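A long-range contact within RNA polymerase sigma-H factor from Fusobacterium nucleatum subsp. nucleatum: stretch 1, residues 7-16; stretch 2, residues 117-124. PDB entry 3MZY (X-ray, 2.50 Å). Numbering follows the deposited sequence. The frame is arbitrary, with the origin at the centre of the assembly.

Stretch 1 7-16: LVQEGILGLL
Stretch 2 117-124: VLTYLIRG

The first stretch is helical through Leu16, with phi/psi close to -60/-45, and the helix continues later in the chain; its ladder of i to i+4 hydrogen bonds runs from Gly11 N to Leu7 O (3.0 Å) through Leu16 N to Ile12 O (2.9 Å). The second stretch enters as the last part of a helix, with Leu121 N bonded to Val117 O at 2.9 Å and Ile122 N to Leu118 O at 2.9 Å. A type I turn runs from Leu121 to Gly124, in which Ile122 (-73/-10) and Arg123 (-98/13) are the central residues and Gly124 N bonds to Leu121 O at 3.0 Å. Gly124 has phi/psi 82/24, a positive phi that favours glycine.

The two backbones come nearest at Gly11 and Ile122, whose CA atoms lie 4.3 Å apart. Here Gly11 CA makes a CA-H...O contact with Ile122 O (3.2 Å, 145° at the hydrogen). The absence of a side chain permits this approach: a CB on Gly11 would point toward the second stretch and stand 1.9 Å from Ile122 O, a clash. No conventional hydrogen bond joins the stretches; they meet through apolar side-chain packing and the CA-H...O contact, with 329 Å² buried, both sides summed.

Ile122 is the centrepiece, with 100 Å² of its surface covered by the first stretch. Its CA-to-CB bond points toward the first helix, and chi1 p with chi2 t places Ile122 CD1 4.0 Å from Val8 CG1 and 4.1 Å from Ile12 CG1. Ile122 CB also sits 4.0 Å from Ile12 N, while Ile122 CG2 lies 4.2 Å from Leu15 CD2. The branched side chain can thus touch successive turns of the helix. The CA-to-CB bonds of Val8 (chi1 t) and Ile12 (m, t) point sideways, yet their methyl and methylene groups still offer apolar surface to it.

One turn beyond Gly11, the CA-to-CB bond of Leu15 points toward the second stretch. Its t, p rotamer brings Leu15 CD2 to 3.6 Å from Leu118 CD1 and Leu15 CD1 to 4.0 Å from Leu121 CD2. Leu118 and Leu121 also adopt t, p; their CA-to-CB bonds point sideways, but their ends come nearer, so the two branches of Leu15 meet Leu118 and Leu121 in a buried apolar cluster.

At the exposed margin, Arg123 (m, t, t, chi4 75°) turns back along its own stretch, and Arg123 NH1 donates to Thr119 O at 3.0 Å. Val8 CG2 lies over one face of the guanidinium, 3.6 Å from Arg123 NH2. The long side chain therefore gives the Thr119 carbonyl a side-chain donor while its flat head receives an apolar methyl.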

ATOM      1  N   LEU A   7      -8.483  -9.682  -2.898  1.00 96.48           N
ATOM      2  CA  LEU A   7      -8.495  -8.256  -2.579  1.00 84.87           C
ATOM      3  C   LEU A   7      -7.098  -7.675  -2.412  1.00 81.62           C
ATOM      4  O   LEU A   7      -6.942  -6.458  -2.299  1.00 76.00           O
ATOM      5  CB  LEU A   7      -9.302  -8.012  -1.299  1.00 81.74           C
ATOM      6  CG  LEU A   7     -10.827  -8.146  -1.367  1.00 82.41           C
ATOM      7  CD1 LEU A   7     -11.406  -8.391   0.014  1.00 84.71           C
ATOM      8  CD2 LEU A   7     -11.454  -6.915  -2.002  1.00 80.31           C
ATOM      9  N   VAL A   8      -6.090  -8.544  -2.387  1.00 88.00           N
ATOM     10  CA  VAL A   8      -4.695  -8.128  -2.206  1.00 86.27           C
ATOM     11  C   VAL A   8      -4.245  -7.159  -3.301  1.00 82.51           C
ATOM     12  O   VAL A   8      -3.599  -6.157  -3.013  1.00 76.25           O
ATOM     13  CB  VAL A   8      -3.742  -9.348  -2.089  1.00 98.68           C
ATOM     14  CG1 VAL A   8      -2.286  -8.936  -2.211  1.00 98.04           C
ATOM     15  CG2 VAL A   8      -3.966 -10.057  -0.768  1.00105.55           C
ATOM     16  N   GLN A   9      -4.599  -7.446  -4.548  1.00 89.94           N
ATOM     17  CA  GLN A   9      -4.310  -6.522  -5.638  1.00 92.20           C
ATOM     18  C   GLN A   9      -4.883  -5.133  -5.353  1.00 84.34           C
ATOM     19  O   GLN A   9      -4.201  -4.120  -5.501  1.00 83.02           O
ATOM     20  CB  GLN A   9      -4.823  -7.069  -6.962  1.00106.83           C
ATOM     21  CG  GLN A   9      -3.721  -7.473  -7.940  1.00122.89           C
ATOM     22  CD  GLN A   9      -3.015  -8.774  -7.576  1.00131.52           C
ATOM     23  OE1 GLN A   9      -2.436  -8.911  -6.494  1.00122.54           O
ATOM     24  NE2 GLN A   9      -3.047  -9.730  -8.498  1.00152.72           N
ATOM     25  N   GLU A  10      -6.125  -5.103  -4.894  1.00 82.02           N
ATOM     26  CA  GLU A  10      -6.822  -3.853  -4.625  1.00 80.29           C
ATOM     27  C   GLU A  10      -6.153  -3.047  -3.512  1.00 74.63           C
ATOM     28  O   GLU A  10      -5.955  -1.844  -3.655  1.00 77.34           O
ATOM     29  CB  GLU A  10      -8.303  -4.135  -4.333  1.00 81.03           C
ATOM     30  CG  GLU A  10      -9.137  -4.353  -5.620  1.00 91.64           C
ATOM     31  CD  GLU A  10      -9.006  -5.757  -6.243  1.00 97.47           C
ATOM     32  OE1 GLU A  10      -8.488  -6.696  -5.584  1.00 93.78           O
ATOM     33  OE2 GLU A  10      -9.443  -5.921  -7.402  1.00108.78           O
ATOM     34  N   GLY A  11      -5.794  -3.742  -2.430  1.00 51.50           N
ATOM     35  CA  GLY A  11      -4.998  -3.205  -1.316  1.00 51.35           C
ATOM     36  C   GLY A  11      -3.753  -2.472  -1.772  1.00 52.38           C
ATOM     37  O   GLY A  11      -3.556  -1.292  -1.442  1.00 52.20           O
ATOM     38  N   ILE A  12      -2.941  -3.169  -2.570  1.00 52.88           N
ATOM     39  CA  ILE A  12      -1.748  -2.620  -3.161  1.00 54.46           C
ATOM     40  C   ILE A  12      -2.052  -1.382  -3.985  1.00 56.53           C
ATOM     41  O   ILE A  12      -1.351  -0.374  -3.860  1.00 57.15           O
ATOM     42  CB  ILE A  12      -1.028  -3.660  -4.054  1.00 55.19           C
ATOM     43  CG1 ILE A  12      -0.692  -4.915  -3.236  1.00 55.82           C
ATOM     44  CG2 ILE A  12       0.205  -3.049  -4.696  1.00 53.56           C
ATOM     45  CD1 ILE A  12       0.075  -5.984  -3.996  1.00 57.93           C
ATOM     46  N   LEU A  13      -3.073  -1.458  -4.837  1.00 57.96           N
ATOM     47  CA  LEU A  13      -3.449  -0.312  -5.660  1.00 60.80           C
ATOM     48  C   LEU A  13      -3.752   0.869  -4.729  1.00 61.62           C
ATOM     49  O   LEU A  13      -3.196   1.966  -4.907  1.00 62.45           O
ATOM     50  CB  LEU A  13      -4.688  -0.632  -6.512  1.00 61.58           C
ATOM     51  CG  LEU A  13      -4.929   0.014  -7.882  1.00 64.51           C
ATOM     52  CD1 LEU A  13      -6.427   0.298  -8.042  1.00 65.00           C
ATOM     53  CD2 LEU A  13      -4.106   1.296  -8.148  1.00 67.02           C
ATOM     54  N   GLY A  14      -4.630   0.619  -3.744  1.00 61.24           N
ATOM     55  CA  GLY A  14      -4.993   1.591  -2.706  1.00 62.15           C
ATOM     56  C   GLY A  14      -3.767   2.256  -2.109  1.00 62.70           C
ATOM     57  O   GLY A  14      -3.731   3.479  -1.983  1.00 64.50           O
ATOM     58  N   LEU A  15      -2.752   1.455  -1.783  1.00 61.14           N
ATOM     59  CA  LEU A  15      -1.539   1.953  -1.172  1.00 60.98           C
ATOM     60  C   LEU A  15      -0.732   2.835  -2.126  1.00 63.03           C
ATOM     61  O   LEU A  15      -0.255   3.903  -1.731  1.00 63.87           O
ATOM     62  CB  LEU A  15      -0.669   0.796  -0.648  1.00 59.86           C
ATOM     63  CG  LEU A  15       0.753   1.123  -0.151  1.00 58.06           C
ATOM     64  CD1 LEU A  15       0.733   1.927   1.143  1.00 56.61           C
ATOM     65  CD2 LEU A  15       1.592  -0.127   0.051  1.00 55.36           C
ATOM     66  N   LEU A  16      -0.555   2.361  -3.364  1.00 63.75           N
ATOM     67  CA  LEU A  16       0.123   3.097  -4.417  1.00 64.90           C
ATOM     68  C   LEU A  16      -0.541   4.445  -4.678  1.00 65.68           C
ATOM     69  O   LEU A  16       0.133   5.433  -4.988  1.00 66.73           O
ATOM     70  CB  LEU A  16       0.127   2.263  -5.697  1.00 66.13           C
ATOM     71  CG  LEU A  16       1.405   1.585  -6.202  1.00 67.68           C
ATOM     72  CD1 LEU A  16       2.392   1.269  -5.088  1.00 67.68           C
ATOM     73  CD2 LEU A  16       1.029   0.327  -6.973  1.00 68.70           C
ATOM     74  N   VAL A 117       4.454  -5.803   8.165  1.00 44.85           N
ATOM     75  CA  VAL A 117       3.575  -4.642   8.245  1.00 44.51           C
ATOM     76  C   VAL A 117       2.768  -4.464   6.955  1.00 42.61           C
ATOM     77  O   VAL A 117       1.549  -4.265   6.985  1.00 44.60           O
ATOM     78  CB  VAL A 117       4.374  -3.348   8.600  1.00 44.10           C
ATOM     79  CG1 VAL A 117       3.534  -2.084   8.330  1.00 44.25           C
ATOM     80  CG2 VAL A 117       4.831  -3.385  10.071  1.00 47.61           C
ATOM     81  N   LEU A 118       3.456  -4.548   5.822  1.00 40.98           N
ATOM     82  CA  LEU A 118       2.828  -4.424   4.503  1.00 40.24           C
ATOM     83  C   LEU A 118       1.677  -5.409   4.357  1.00 42.11           C
ATOM     84  O   LEU A 118       0.584  -5.027   3.941  1.00 43.58           O
ATOM     85  CB  LEU A 118       3.874  -4.666   3.408  1.00 40.05           C
ATOM     86  CG  LEU A 118       3.434  -4.536   1.949  1.00 42.30           C
ATOM     87  CD1 LEU A 118       2.987  -3.086   1.642  1.00 42.06           C
ATOM     88  CD2 LEU A 118       4.548  -4.997   0.983  1.00 42.40           C
ATOM     89  N   THR A 119       1.934  -6.670   4.701  1.00 43.22           N
ATOM     90  CA  THR A 119       0.926  -7.725   4.664  1.00 46.77           C
ATOM     91  C   THR A 119      -0.399  -7.276   5.290  1.00 48.72           C
ATOM     92  O   THR A 119      -1.467  -7.515   4.733  1.00 51.96           O
ATOM     93  CB  THR A 119       1.468  -9.003   5.369  1.00 49.90           C
ATOM     94  OG1 THR A 119       2.531  -9.558   4.571  1.00 51.11           O
ATOM     95  CG2 THR A 119       0.384 -10.054   5.595  1.00 54.25           C
ATOM     96  N   TYR A 120      -0.347  -6.627   6.444  1.00 45.23           N
ATOM     97  CA  TYR A 120      -1.608  -6.250   7.097  1.00 45.99           C
ATOM     98  C   TYR A 120      -2.150  -4.935   6.619  1.00 45.07           C
ATOM     99  O   TYR A 120      -3.366  -4.745   6.611  1.00 46.02           O
ATOM    100  CB  TYR A 120      -1.508  -6.305   8.617  1.00 46.79           C
ATOM    101  CG  TYR A 120      -1.247  -7.713   9.044  1.00 48.48           C
ATOM    102  CD1 TYR A 120       0.045  -8.134   9.387  1.00 45.39           C
ATOM    103  CD2 TYR A 120      -2.290  -8.662   9.042  1.00 49.81           C
ATOM    104  CE1 TYR A 120       0.288  -9.454   9.761  1.00 48.72           C
ATOM    105  CE2 TYR A 120      -2.063  -9.991   9.410  1.00 50.53           C
ATOM    106  CZ  TYR A 120      -0.779 -10.378   9.763  1.00 50.84           C
ATOM    107  OH  TYR A 120      -0.557 -11.681  10.116  1.00 52.69           O
ATOM    108  N   LEU A 121      -1.240  -4.062   6.194  1.00 44.24           N
ATOM    109  CA  LEU A 121      -1.580  -2.768   5.670  1.00 44.50           C
ATOM    110  C   LEU A 121      -2.444  -2.904   4.429  1.00 45.09           C
ATOM    111  O   LEU A 121      -3.513  -2.277   4.342  1.00 46.02           O
ATOM    112  CB  LEU A 121      -0.311  -2.002   5.335  1.00 45.05           C
ATOM    113  CG  LEU A 121      -0.439  -0.515   4.997  1.00 46.44           C
ATOM    114  CD1 LEU A 121      -1.040   0.288   6.163  1.00 46.05           C
ATOM    115  CD2 LEU A 121       0.930   0.026   4.600  1.00 47.24           C
ATOM    116  N   ILE A 122      -2.004  -3.743   3.487  1.00 44.62           N
ATOM    117  CA  ILE A 122      -2.746  -3.933   2.241  1.00 45.27           C
ATOM    118  C   ILE A 122      -4.030  -4.729   2.411  1.00 45.36           C
ATOM    119  O   ILE A 122      -4.846  -4.782   1.493  1.00 46.85           O
ATOM    120  CB  ILE A 122      -1.872  -4.535   1.089  1.00 46.29           C
ATOM    121  CG1 ILE A 122      -1.562  -6.021   1.357  1.00 46.77           C
ATOM    122  CG2 ILE A 122      -0.659  -3.635   0.832  1.00 45.62           C
ATOM    123  CD1 ILE A 122      -0.469  -6.671   0.478  1.00 47.13           C
ATOM    124  N   ARG A 123      -4.225  -5.327   3.580  1.00 45.07           N
ATOM    125  CA  ARG A 123      -5.512  -5.975   3.886  1.00 45.63           C
ATOM    126  C   ARG A 123      -6.431  -5.062   4.729  1.00 45.34           C
ATOM    127  O   ARG A 123      -7.423  -5.525   5.303  1.00 45.20           O
ATOM    128  CB  ARG A 123      -5.287  -7.333   4.566  1.00 46.99           C
ATOM    129  CG  ARG A 123      -4.734  -8.399   3.648  1.00 47.95           C
ATOM    130  CD  ARG A 123      -4.165  -9.591   4.433  1.00 48.99           C
ATOM    131  NE  ARG A 123      -3.776 -10.693   3.549  1.00 51.60           N
ATOM    132  CZ  ARG A 123      -2.686 -10.712   2.767  1.00 52.31           C
ATOM    133  NH1 ARG A 123      -1.841  -9.677   2.729  1.00 49.13           N
ATOM    134  NH2 ARG A 123      -2.437 -11.774   2.008  1.00 53.14           N
ATOM    135  N   GLY A 124      -6.073  -3.778   4.830  1.00 44.98           N
ATOM    136  CA  GLY A 124      -6.984  -2.765   5.376  1.00 45.44           C
ATOM    137  C   GLY A 124      -7.040  -2.679   6.891  1.00 47.11           C
ATOM    138  O   GLY A 124      -8.051  -2.223   7.471  1.00 48.07           O
TER